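Local coordinates for ancestral D-type dye decolorizing peroxidase (Geotrichum candidum, PDB 7ANV), which probably uses its haem to reduce hydrogen peroxide while oxidising dyes and other substrates, as in other dye-decolorizing peroxidases, at residues 217-225 with 358-366; 38-46 with 76-84. All coordinates share one frame; numbering follows the deposited sequence. Where two conformers were deposited one is given.

Overall arrangement
The two contacts join distant parts of the chain by different chemistry. Contact 1 (217-225 with 358-366) is partly buried and lies beside the haem; loops and the ends of short elements meet there, held by a salt bridge, a shared water and a few aliphatic branches. Contact 2 (38-46 with 76-84) is buried and carries no charge pair: helix 31-41 and the turn after it rest on strand 78-84, at one edge of the N-terminal four-stranded sheet, through uncharged hydrogen bonds round Thr46 and the packing of leucine, isoleucine and valine side chains. Their centres are about 27 Å apart and the two do not touch; contact 2 closes along the chain before contact 1 opens.

Contact 1 (217-225 with 358-366); sequences QAPVRPGVI and TSVESRRII
Glu361 OE1 is gripped by two nitrogens of Arg221, 2.7 Å from NE and 3.0 Å from NH2. The NE bond uses the syn lone pair of OE1, and the guanidinium and carboxylate planes are only 19° apart, so the salt bridge is nearly flat. From above the carboxylate plane the backbone N of Arg221 reaches the other oxygen, Glu361 OE2, at 2.8 Å in an almost straight bond (174°). One residue thus holds both oxygens, through side chain and main chain, which fixes the rotation of the carboxylate. Beyond CG the Glu361 chain runs extended, carrying the carboxylate from helix 357-361 across to the loop after strand 219-220. That helix leads through a type I turn, Glu361 to Arg364, into edge strand 366-372 of the second four-stranded sheet, in the C-terminal part of this dye-decolorizing peroxidase fold. Val224 leans on the turn, its CG1 3.4 Å from Glu361 O, while Val220 CG1 packs 3.7 Å from Arg364 CG. Bent at chi2 and chi3, Arg364 folds back so that NH1 meets Ala218 CB at the guanidinium edge and shares a water with Ala218 N. The same side chain touches the haem. Farther along, Ile225 CG1 meets Ile366 CD1 at 3.9 Å, the two side chains crossing at about a right angle beside Val206.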
ATOM      1  N   GLN A 217      -2.729  -5.239 -17.576  1.00 21.30           N
ATOM      2  CA  GLN A 217      -1.917  -5.614 -16.393  1.00 21.40           C
ATOM      3  C   GLN A 217      -0.487  -5.920 -16.863  1.00 22.91           C
ATOM      4  O   GLN A 217      -0.266  -6.936 -17.533  1.00 24.62           O
ATOM      5  CB  GLN A 217      -2.555  -6.793 -15.654  1.00 20.87           C
ATOM      6  CG  GLN A 217      -1.916  -7.076 -14.302  1.00 20.51           C
ATOM      7  CD  GLN A 217      -2.409  -8.364 -13.685  1.00 20.02           C
ATOM      8  OE1 GLN A 217      -3.011  -9.253 -14.336  1.00 20.02           O
ATOM      9  NE2 GLN A 217      -2.155  -8.489 -12.401  1.00 20.53           N
ATOM     10  N   ALA A 218       0.446  -5.024 -16.606  1.00 23.03           N
ATOM     11  CA  ALA A 218       1.846  -5.170 -17.064  1.00 24.76           C
ATOM     12  C   ALA A 218       2.554  -6.270 -16.282  1.00 25.62           C
ATOM     13  O   ALA A 218       2.417  -6.352 -15.050  1.00 25.14           O
ATOM     14  CB  ALA A 218       2.560  -3.851 -16.918  1.00 24.06           C
ATOM     15  N   PRO A 219       3.311  -7.140 -16.978  1.00 28.27           N
ATOM     16  CA  PRO A 219       4.098  -8.184 -16.339  1.00 27.88           C
ATOM     17  C   PRO A 219       5.399  -7.537 -15.853  1.00 28.16           C
ATOM     18  O   PRO A 219       5.859  -6.570 -16.477  1.00 27.42           O
ATOM     19  CB  PRO A 219       4.340  -9.234 -17.437  1.00 31.57           C
ATOM     20  CG  PRO A 219       3.681  -8.682 -18.680  1.00 32.43           C
ATOM     21  CD  PRO A 219       3.431  -7.207 -18.447  1.00 29.94           C
ATOM     22  N   VAL A 220       5.915  -8.028 -14.729  1.00 23.80           N
ATOM     23  CA  VAL A 220       7.216  -7.592 -14.169  1.00 22.80           C
ATOM     24  C   VAL A 220       8.037  -8.853 -13.927  1.00 21.30           C
ATOM     25  O   VAL A 220       7.459  -9.908 -13.599  1.00 20.49           O
ATOM     26  CB  VAL A 220       7.072  -6.737 -12.900  1.00 22.46           C
ATOM     27  CG1 VAL A 220       6.182  -5.521 -13.138  1.00 23.28           C
ATOM     28  CG2 VAL A 220       6.572  -7.543 -11.718  1.00 22.43           C
ATOM     29  N   ARG A 221       9.351  -8.727 -14.082  1.00 20.41           N
ATOM     30  CA  ARG A 221      10.260  -9.815 -13.724  1.00 21.17           C
ATOM     31  C   ARG A 221      10.156 -10.040 -12.218  1.00 19.21           C
ATOM     32  O   ARG A 221       9.894  -9.126 -11.434  1.00 18.69           O
ATOM     33  CB  ARG A 221      11.668  -9.463 -14.196  1.00 23.30           C
ATOM     34  CG  ARG A 221      11.750  -9.408 -15.714  1.00 26.28           C
ATOM     35  CD  ARG A 221      13.216  -9.298 -16.099  1.00 31.43           C
ATOM     36  NE  ARG A 221      13.712  -7.983 -15.798  1.00 34.08           N
ATOM     37  CZ  ARG A 221      14.980  -7.593 -15.970  1.00 39.12           C
ATOM     38  NH1 ARG A 221      15.911  -8.447 -16.364  1.00 41.77           N
ATOM     39  NH2 ARG A 221      15.316  -6.361 -15.661  1.00 39.30           N
ATOM     40  N   PRO A 222      10.294 -11.300 -11.789  1.00 19.35           N
ATOM     41  CA  PRO A 222      10.019 -11.657 -10.390  1.00 19.49           C
ATOM     42  C   PRO A 222      10.872 -10.873  -9.395  1.00 19.17           C
ATOM     43  O   PRO A 222      10.408 -10.626  -8.282  1.00 18.29           O
ATOM     44  CB  PRO A 222      10.307 -13.153 -10.316  1.00 20.26           C
ATOM     45  CG  PRO A 222      11.172 -13.427 -11.542  1.00 20.63           C
ATOM     46  CD  PRO A 222      10.672 -12.466 -12.602  1.00 20.55           C
ATOM     47  N   GLY A 223      12.101 -10.512  -9.792  1.00 19.82           N
ATOM     48  CA  GLY A 223      13.057  -9.782  -8.946  1.00 19.52           C
ATOM     49  C   GLY A 223      12.686  -8.328  -8.709  1.00 19.25           C
ATOM     50  O   GLY A 223      13.356  -7.651  -7.933  1.00 19.60           O
ATOM     51  N   VAL A 224      11.632  -7.817  -9.328  1.00 18.59           N
ATOM     52  CA  VAL A 224      11.060  -6.537  -8.872  1.00 18.39           C
ATOM     53  C   VAL A 224      10.461  -6.717  -7.465  1.00 17.90           C
ATOM     54  O   VAL A 224      10.345  -5.725  -6.753  1.00 18.30           O
ATOM     55  CB  VAL A 224      10.036  -6.042  -9.888  1.00 18.36           C
ATOM     56  CG1 VAL A 224       9.249  -4.867  -9.372  1.00 19.16           C
ATOM     57  CG2 VAL A 224      10.720  -5.700 -11.197  1.00 19.56           C
ATOM     58  N   ILE A 225      10.021  -7.923  -7.133  1.00 18.00           N
ATOM     59  CA  ILE A 225       9.274  -8.210  -5.868  1.00 17.80           C
ATOM     60  C   ILE A 225      10.169  -9.038  -4.946  1.00 17.72           C
ATOM     61  O   ILE A 225      10.224  -8.757  -3.733  1.00 17.28           O
ATOM     62  CB  ILE A 225       7.929  -8.901  -6.161  1.00 18.72           C
ATOM     63  CG1 ILE A 225       7.069  -8.026  -7.072  1.00 18.10           C
ATOM     64  CG2 ILE A 225       7.220  -9.223  -4.840  1.00 19.13           C
ATOM     65  CD1 ILE A 225       6.799  -6.650  -6.530  1.00 18.00           C
ATOM     66  N   THR A 358      12.694  -2.490 -18.319  1.00 67.19           N
ATOM     67  CA  THR A 358      13.413  -2.732 -17.031  1.00 66.17           C
ATOM     68  C   THR A 358      13.188  -1.514 -16.119  1.00 63.74           C
ATOM     69  O   THR A 358      12.910  -1.703 -14.906  1.00 57.54           O
ATOM     70  CB  THR A 358      14.915  -3.038 -17.200  1.00 67.77           C
ATOM     71  OG1 THR A 358      15.629  -1.838 -17.506  1.00 71.18           O
ATOM     72  CG2 THR A 358      15.219  -4.078 -18.259  1.00 68.30           C
ATOM     73  N   SER A 359      13.284  -0.304 -16.681  1.00 60.49           N
ATOM     74  CA  SER A 359      13.094   0.967 -15.933  1.00 59.70           C
ATOM     75  C   SER A 359      11.663   1.037 -15.369  1.00 54.61           C
ATOM     76  O   SER A 359      11.544   1.283 -14.147  1.00 51.19           O
ATOM     77  CB  SER A 359      13.441   2.184 -16.768  1.00 62.27           C
ATOM     78  OG  SER A 359      13.534   3.342 -15.948  1.00 63.83           O
ATOM     79  N   VAL A 360      10.617   0.839 -16.186  1.00 49.93           N
ATOM     80  CA  VAL A 360       9.205   1.074 -15.720  1.00 44.81           C
ATOM     81  C   VAL A 360       8.722  -0.083 -14.819  1.00 37.79           C
ATOM     82  O   VAL A 360       7.966   0.191 -13.853  1.00 34.13           O
ATOM     83  CB  VAL A 360       8.206   1.284 -16.864  1.00 46.80           C
ATOM     84  CG1 VAL A 360       7.984   0.011 -17.674  1.00 46.02           C
ATOM     85  CG2 VAL A 360       6.882   1.792 -16.301  1.00 48.25           C
ATOM     86  N   GLU A 361       9.094  -1.321 -15.149  1.00 31.39           N
ATOM     87  CA  GLU A 361       8.793  -2.489 -14.289  1.00 28.91           C
ATOM     88  C   GLU A 361       9.412  -2.208 -12.918  1.00 24.69           C
ATOM     89  O   GLU A 361       8.842  -2.664 -11.941  1.00 23.25           O
ATOM     90  CB  GLU A 361       9.278  -3.822 -14.894  1.00 30.00           C
ATOM     91  CG  GLU A 361      10.759  -4.133 -14.687  1.00 32.20           C
ATOM     92  CD  GLU A 361      11.227  -5.548 -14.965  1.00 32.63           C
ATOM     93  OE1 GLU A 361      12.491  -5.814 -14.844  1.00 37.99           O
ATOM     94  OE2 GLU A 361      10.380  -6.380 -15.293  1.00 27.29           O
ATOM     95  N   SER A 362      10.492  -1.428 -12.806  1.00 23.29           N
ATOM     96  CA  SER A 362      11.253  -1.393 -11.516  1.00 23.13           C
ATOM     97  C   SER A 362      10.482  -0.628 -10.439  1.00 21.51           C
ATOM     98  O   SER A 362      10.887  -0.699  -9.258  1.00 21.61           O
ATOM     99  CB  SER A 362      12.637  -0.824 -11.681  1.00 25.69           C
ATOM    100  OG  SER A 362      12.552   0.505 -12.150  1.00 29.00           O
ATOM    101  N   ARG A 363       9.473   0.170 -10.831  1.00 19.75           N
ATOM    102  CA  ARG A 363       8.730   1.057  -9.929  1.00 20.95           C
ATOM    103  C   ARG A 363       7.480   0.353  -9.402  1.00 18.92           C
ATOM    104  O   ARG A 363       6.704   1.011  -8.668  1.00 20.07           O
ATOM    105  CB  ARG A 363       8.293   2.350 -10.625  1.00 23.16           C
ATOM    106  CG  ARG A 363       9.396   3.068 -11.371  1.00 26.86           C
ATOM    107  CD  ARG A 363      10.538   3.315 -10.457  1.00 27.43           C
ATOM    108  NE  ARG A 363      11.513   4.180 -11.110  1.00 30.66           N
ATOM    109  CZ  ARG A 363      12.708   4.414 -10.596  1.00 31.92           C
ATOM    110  NH1 ARG A 363      13.027   3.868  -9.438  1.00 33.11           N
ATOM    111  NH2 ARG A 363      13.582   5.178 -11.235  1.00 33.43           N
ATOM    112  N   ARG A 364       7.233  -0.901  -9.765  1.00 18.05           N
ATOM    113  CA  ARG A 364       5.958  -1.553  -9.409  1.00 17.37           C
ATOM    114  C   ARG A 364       6.033  -2.117  -7.987  1.00 16.93           C
ATOM    115  O   ARG A 364       7.111  -2.578  -7.577  1.00 16.30           O
ATOM    116  CB  ARG A 364       5.604  -2.641 -10.422  1.00 18.55           C
ATOM    117  CG  ARG A 364       5.451  -2.121 -11.850  1.00 18.95           C
ATOM    118  CD  ARG A 364       4.395  -1.049 -11.963  1.00 18.53           C
ATOM    119  NE  ARG A 364       3.075  -1.470 -11.544  1.00 18.34           N
ATOM    120  CZ  ARG A 364       2.215  -2.159 -12.301  1.00 19.60           C
ATOM    121  NH1 ARG A 364       2.545  -2.525 -13.535  1.00 19.67           N
ATOM    122  NH2 ARG A 364       1.052  -2.537 -11.809  1.00 19.90           N
ATOM    123  N   ILE A 365       4.908  -2.051  -7.295  1.00 16.36           N
ATOM    124  CA  ILE A 365       4.747  -2.621  -5.926  1.00 16.41           C
ATOM    125  C   ILE A 365       3.530  -3.537  -5.897  1.00 16.75           C
ATOM    126  O   ILE A 365       2.587  -3.368  -6.708  1.00 16.28           O
ATOM    127  CB  ILE A 365       4.655  -1.502  -4.879  1.00 17.08           C
ATOM    128  CG1 ILE A 365       3.437  -0.612  -5.086  1.00 16.86           C
ATOM    129  CG2 ILE A 365       5.970  -0.726  -4.863  1.00 17.28           C
ATOM    130  CD1 ILE A 365       3.198   0.379  -3.977  1.00 17.52           C
ATOM    131  N   ILE A 366       3.565  -4.492  -4.981  1.00 16.47           N
ATOM    132  CA  ILE A 366       2.387  -5.311  -4.613  1.00 16.98           C
ATOM    133  C   ILE A 366       1.793  -4.755  -3.324  1.00 16.12           C
ATOM    134  O   ILE A 366       2.542  -4.608  -2.342  1.00 16.55           O
ATOM    135  CB  ILE A 366       2.814  -6.780  -4.471  1.00 17.33           C
ATOM    136  CG1 ILE A 366       3.048  -7.365  -5.854  1.00 18.24           C
ATOM    137  CG2 ILE A 366       1.790  -7.571  -3.681  1.00 17.92           C
ATOM    138  CD1 ILE A 366       3.494  -8.792  -5.815  1.00 20.46           C
TER
HETATM  139  O   HOH W   1      -0.166  -2.823 -14.920  1.00 27.91           O

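Contact 2 (38-46 with 76-84); sequences LKQLIPLIT and PLAGVNIAF
Thr46 and Val80 are joined by a pair of hydrogen bonds running in opposite senses. Thr46 N donates to Val80 O at 2.9 Å, in the carbonyl plane, and Val80 N donates to Thr46 OG1, also at 2.9 Å. The hydroxyl stands beside its own backbone N (chi1 -49°), which brings it to the strand to take the place a main-chain carbonyl might fill. With an alanine in place of Thr46, Val80 N would probably be left without this acceptor, and a small gap is likely to open over Gly79, whose CA lies 3.2 Å from Thr46 OG1. Val80 O has a second donor, Asn81 ND2 at 2.8 Å, which comes from above the carbonyl plane; the same ND2 also makes a weak bond to Thr46 O. The amide is held from its other end too, since Asn81 OD1 accepts from Asp11 N. Softer carbon-to-carbonyl approaches add to these bonds: Ile45 CA comes to 3.4 Å from Val80 O in a CH...O geometry, and Val80 CB rests against Leu44 O.

Apolar contacts fill the space between helix and strand. Ile82 CD1 lies against the helix, 3.8 Å from Leu41 CD2 and 4.1 Å from Leu38 CD1. Ile45 CD1 wedges between two alternate residues of the strand, 3.9 Å from both Val80 CG1 and Ile82 CG2.

Strand 78-84 is outermost in the antiparallel sheet of the dimeric alpha+beta barrel domain, paired with strand 142-148 through backbone bonds such as Gly79 with Ala147. Helix 151-164 flanks the contact at Leu44 and Val80, and the C-terminal helix 479-486 packs against Leu38 and Ile45.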
ATOM      1  N   LEU A  38      11.398 -19.429  17.224  1.00 24.04           N
ATOM      2  CA  LEU A  38      11.106 -19.246  15.785  1.00 23.69           C
ATOM      3  C   LEU A  38      11.042 -20.594  15.072  1.00 23.32           C
ATOM      4  O   LEU A  38      10.221 -20.737  14.156  1.00 22.31           O
ATOM      5  CB  LEU A  38      12.168 -18.343  15.170  1.00 24.40           C
ATOM      6  CG  LEU A  38      11.897 -17.938  13.730  1.00 25.42           C
ATOM      7  CD1 LEU A  38      10.632 -17.107  13.620  1.00 25.18           C
ATOM      8  CD2 LEU A  38      13.077 -17.169  13.166  1.00 26.44           C
ATOM      9  N   LYS A  39      11.787 -21.597  15.524  1.00 25.10           N
ATOM     10  CA  LYS A  39      11.746 -22.958  14.930  1.00 25.74           C
ATOM     11  C   LYS A  39      10.311 -23.517  14.999  1.00 24.78           C
ATOM     12  O   LYS A  39       9.872 -24.194  14.056  1.00 24.33           O
ATOM     13  CB  LYS A  39      12.748 -23.871  15.624  1.00 29.42           C
ATOM     14  CG  LYS A  39      13.118 -25.087  14.802  1.00 33.78           C
ATOM     15  CD  LYS A  39      14.191 -26.005  15.387  1.00 37.34           C
ATOM     16  CE  LYS A  39      14.792 -26.857  14.280  1.00 41.05           C
ATOM     17  NZ  LYS A  39      15.652 -27.962  14.778  1.00 45.54           N
ATOM     18  N   GLN A  40       9.600 -23.223  16.086  0.50 23.82           N
ATOM     19  CA  GLN A  40       8.217 -23.687  16.326  0.50 24.41           C
ATOM     20  C   GLN A  40       7.219 -22.808  15.565  0.50 22.70           C
ATOM     21  O   GLN A  40       6.138 -23.318  15.251  0.50 23.14           O
ATOM     22  CB  GLN A  40       7.943 -23.719  17.828  0.50 25.33           C
ATOM     23  CG  GLN A  40       9.018 -24.478  18.593  0.50 27.29           C
ATOM     24  CD  GLN A  40       9.082 -25.905  18.125  0.50 29.98           C
ATOM     25  OE1 GLN A  40       8.046 -26.538  17.917  0.50 32.79           O
ATOM     26  NE2 GLN A  40      10.291 -26.414  17.924  0.50 31.45           N
ATOM     27  N   LEU A  41       7.569 -21.572  15.213  1.00 22.26           N
ATOM     28  CA  LEU A  41       6.655 -20.728  14.398  1.00 21.32           C
ATOM     29  C   LEU A  41       6.678 -21.188  12.935  1.00 21.36           C
ATOM     30  O   LEU A  41       5.678 -21.036  12.252  1.00 22.20           O
ATOM     31  CB  LEU A  41       7.039 -19.255  14.509  1.00 20.69           C
ATOM     32  CG  LEU A  41       6.132 -18.304  13.733  1.00 20.33           C
ATOM     33  CD1 LEU A  41       4.750 -18.244  14.359  1.00 21.56           C
ATOM     34  CD2 LEU A  41       6.741 -16.902  13.627  1.00 19.92           C
ATOM     35  N   ILE A  42       7.812 -21.646  12.440  1.00 22.02           N
ATOM     36  CA  ILE A  42       7.978 -21.892  10.979  1.00 22.90           C
ATOM     37  C   ILE A  42       6.847 -22.749  10.407  1.00 23.80           C
ATOM     38  O   ILE A  42       6.329 -22.427   9.332  1.00 22.45           O
ATOM     39  CB  ILE A  42       9.393 -22.387  10.656  1.00 24.43           C
ATOM     40  CG1 ILE A  42      10.352 -21.217  10.890  1.00 24.53           C
ATOM     41  CG2 ILE A  42       9.470 -22.871   9.217  1.00 25.50           C
ATOM     42  CD1 ILE A  42      11.807 -21.569  10.859  1.00 25.96           C
ATOM     43  N   PRO A  43       6.411 -23.861  11.041  1.00 24.94           N
ATOM     44  CA  PRO A  43       5.298 -24.642  10.495  1.00 25.21           C
ATOM     45  C   PRO A  43       3.980 -23.874  10.358  1.00 23.96           C
ATOM     46  O   PRO A  43       3.157 -24.312   9.627  1.00 24.97           O
ATOM     47  CB  PRO A  43       5.072 -25.756  11.534  1.00 26.49           C
ATOM     48  CG  PRO A  43       6.420 -25.882  12.235  1.00 27.37           C
ATOM     49  CD  PRO A  43       7.004 -24.487  12.238  1.00 25.14           C
ATOM     50  N   LEU A  44       3.805 -22.757  11.048  1.00 23.59           N
ATOM     51  CA  LEU A  44       2.560 -21.935  11.021  1.00 22.38           C
ATOM     52  C   LEU A  44       2.640 -20.933   9.875  1.00 21.41           C
ATOM     53  O   LEU A  44       1.594 -20.334   9.562  1.00 20.46           O
ATOM     54  CB  LEU A  44       2.374 -21.170  12.329  1.00 22.64           C
ATOM     55  CG  LEU A  44       1.781 -21.952  13.502  1.00 24.40           C
ATOM     56  CD1 LEU A  44       2.664 -23.089  13.908  1.00 25.65           C
ATOM     57  CD2 LEU A  44       1.542 -21.038  14.679  1.00 24.46           C
ATOM     58  N   ILE A  45       3.825 -20.704   9.312  1.00 21.15           N
ATOM     59  CA  ILE A  45       4.006 -19.601   8.319  1.00 20.66           C
ATOM     60  C   ILE A  45       3.340 -20.062   7.018  1.00 20.11           C
ATOM     61  O   ILE A  45       3.696 -21.113   6.493  1.00 21.11           O
ATOM     62  CB  ILE A  45       5.480 -19.204   8.107  1.00 21.36           C
ATOM     63  CG1 ILE A  45       6.127 -18.671   9.384  1.00 20.96           C
ATOM     64  CG2 ILE A  45       5.608 -18.183   6.964  1.00 21.11           C
ATOM     65  CD1 ILE A  45       5.514 -17.398   9.898  1.00 22.13           C
ATOM     66  N   THR A  46       2.418 -19.258   6.514  1.00 18.84           N
ATOM     67  CA  THR A  46       1.652 -19.526   5.284  1.00 18.41           C
ATOM     68  C   THR A  46       2.489 -19.142   4.071  1.00 18.03           C
ATOM     69  O   THR A  46       2.882 -17.963   3.967  1.00 17.62           O
ATOM     70  CB  THR A  46       0.356 -18.727   5.274  1.00 17.95           C
ATOM     71  OG1 THR A  46      -0.300 -18.906   6.541  1.00 17.67           O
ATOM     72  CG2 THR A  46      -0.558 -19.153   4.162  1.00 18.89           C
ATOM     73  N   PRO A  76     -13.305 -21.235   8.420  1.00 46.08           N
ATOM     74  CA  PRO A  76     -12.261 -20.815   9.356  1.00 43.18           C
ATOM     75  C   PRO A  76     -10.899 -20.967   8.668  1.00 41.69           C
ATOM     76  O   PRO A  76     -10.557 -22.067   8.268  1.00 41.54           O
ATOM     77  CB  PRO A  76     -12.384 -21.736  10.582  1.00 44.58           C
ATOM     78  CG  PRO A  76     -13.705 -22.466  10.390  1.00 46.20           C
ATOM     79  CD  PRO A  76     -14.002 -22.440   8.905  1.00 46.71           C
ATOM     80  N   LEU A  77     -10.167 -19.863   8.521  1.00 35.88           N
ATOM     81  CA  LEU A  77      -8.912 -19.852   7.750  1.00 34.17           C
ATOM     82  C   LEU A  77      -8.018 -18.746   8.299  1.00 30.18           C
ATOM     83  O   LEU A  77      -8.516 -17.597   8.331  1.00 29.61           O
ATOM     84  CB  LEU A  77      -9.267 -19.571   6.297  1.00 37.41           C
ATOM     85  CG  LEU A  77      -8.074 -19.523   5.362  1.00 41.03           C
ATOM     86  CD1 LEU A  77      -7.607 -20.943   5.075  1.00 43.72           C
ATOM     87  CD2 LEU A  77      -8.446 -18.769   4.092  1.00 43.97           C
ATOM     88  N   ALA A  78      -6.791 -19.077   8.714  1.00 27.73           N
ATOM     89  CA  ALA A  78      -5.806 -18.104   9.232  1.00 26.19           C
ATOM     90  C   ALA A  78      -4.583 -18.108   8.319  1.00 26.34           C
ATOM     91  O   ALA A  78      -4.274 -19.146   7.724  1.00 30.06           O
ATOM     92  CB  ALA A  78      -5.417 -18.409  10.652  1.00 28.14           C
ATOM     93  N   GLY A  79      -3.935 -16.966   8.159  1.00 21.54           N
ATOM     94  CA  GLY A  79      -2.642 -16.931   7.475  1.00 21.28           C
ATOM     95  C   GLY A  79      -1.650 -16.194   8.352  1.00 19.13           C
ATOM     96  O   GLY A  79      -2.074 -15.277   9.048  1.00 20.30           O
ATOM     97  N   VAL A  80      -0.404 -16.615   8.375  1.00 18.38           N
ATOM     98  CA  VAL A  80       0.642 -16.061   9.285  1.00 17.70           C
ATOM     99  C   VAL A  80       1.880 -15.762   8.469  1.00 17.15           C
ATOM    100  O   VAL A  80       2.359 -16.652   7.783  1.00 17.39           O
ATOM    101  CB  VAL A  80       1.016 -17.018  10.433  1.00 18.37           C
ATOM    102  CG1 VAL A  80       2.034 -16.362  11.376  1.00 18.06           C
ATOM    103  CG2 VAL A  80      -0.230 -17.439  11.181  1.00 18.69           C
ATOM    104  N   ASN A  81       2.402 -14.535   8.574  1.00 17.00           N
ATOM    105  CA  ASN A  81       3.721 -14.185   8.003  1.00 16.55           C
ATOM    106  C   ASN A  81       4.493 -13.428   9.087  1.00 16.51           C
ATOM    107  O   ASN A  81       3.905 -12.952  10.081  1.00 16.58           O
ATOM    108  CB  ASN A  81       3.608 -13.309   6.742  1.00 16.24           C
ATOM    109  CG  ASN A  81       3.377 -14.010   5.418  1.00 17.17           C
ATOM    110  OD1 ASN A  81       3.566 -13.403   4.365  1.00 17.14           O
ATOM    111  ND2 ASN A  81       3.000 -15.271   5.423  1.00 17.03           N
ATOM    112  N   ILE A  82       5.793 -13.311   8.881  1.00 16.90           N
ATOM    113  CA  ILE A  82       6.684 -12.591   9.809  1.00 17.25           C
ATOM    114  C   ILE A  82       7.719 -11.808   9.015  1.00 17.37           C
ATOM    115  O   ILE A  82       8.259 -12.313   8.013  1.00 18.29           O
ATOM    116  CB  ILE A  82       7.331 -13.555  10.820  1.00 18.27           C
ATOM    117  CG1 ILE A  82       8.044 -12.779  11.927  1.00 19.68           C
ATOM    118  CG2 ILE A  82       8.233 -14.593  10.125  1.00 18.28           C
ATOM    119  CD1 ILE A  82       8.478 -13.617  13.100  1.00 20.33           C
ATOM    120  N   ALA A  83       8.066 -10.628   9.539  1.00 17.14           N
ATOM    121  CA  ALA A  83       9.040  -9.744   8.879  1.00 16.42           C
ATOM    122  C   ALA A  83       9.854  -9.061   9.976  1.00 16.36           C
ATOM    123  O   ALA A  83       9.335  -8.840  11.076  1.00 17.19           O
ATOM    124  CB  ALA A  83       8.382  -8.757   7.944  1.00 16.22           C
ATOM    125  N   PHE A  84      11.060  -8.658   9.617  1.00 17.16           N
ATOM    126  CA  PHE A  84      12.082  -8.128  10.547  1.00 17.50           C
ATOM    127  C   PHE A  84      12.508  -6.753  10.064  1.00 18.48           C
ATOM    128  O   PHE A  84      12.774  -6.572   8.876  1.00 19.03           O
ATOM    129  CB  PHE A  84      13.274  -9.084  10.625  1.00 18.79           C
ATOM    130  CG  PHE A  84      12.911 -10.395  11.244  1.00 18.54           C
ATOM    131  CD1 PHE A  84      12.937 -10.564  12.604  1.00 20.06           C
ATOM    132  CD2 PHE A  84      12.512 -11.461  10.447  1.00 19.35           C
ATOM    133  CE1 PHE A  84      12.569 -11.766  13.176  1.00 19.96           C
ATOM    134  CE2 PHE A  84      12.096 -12.644  11.032  1.00 19.20           C
ATOM    135  CZ  PHE A  84      12.165 -12.802  12.387  1.00 20.42           C
TER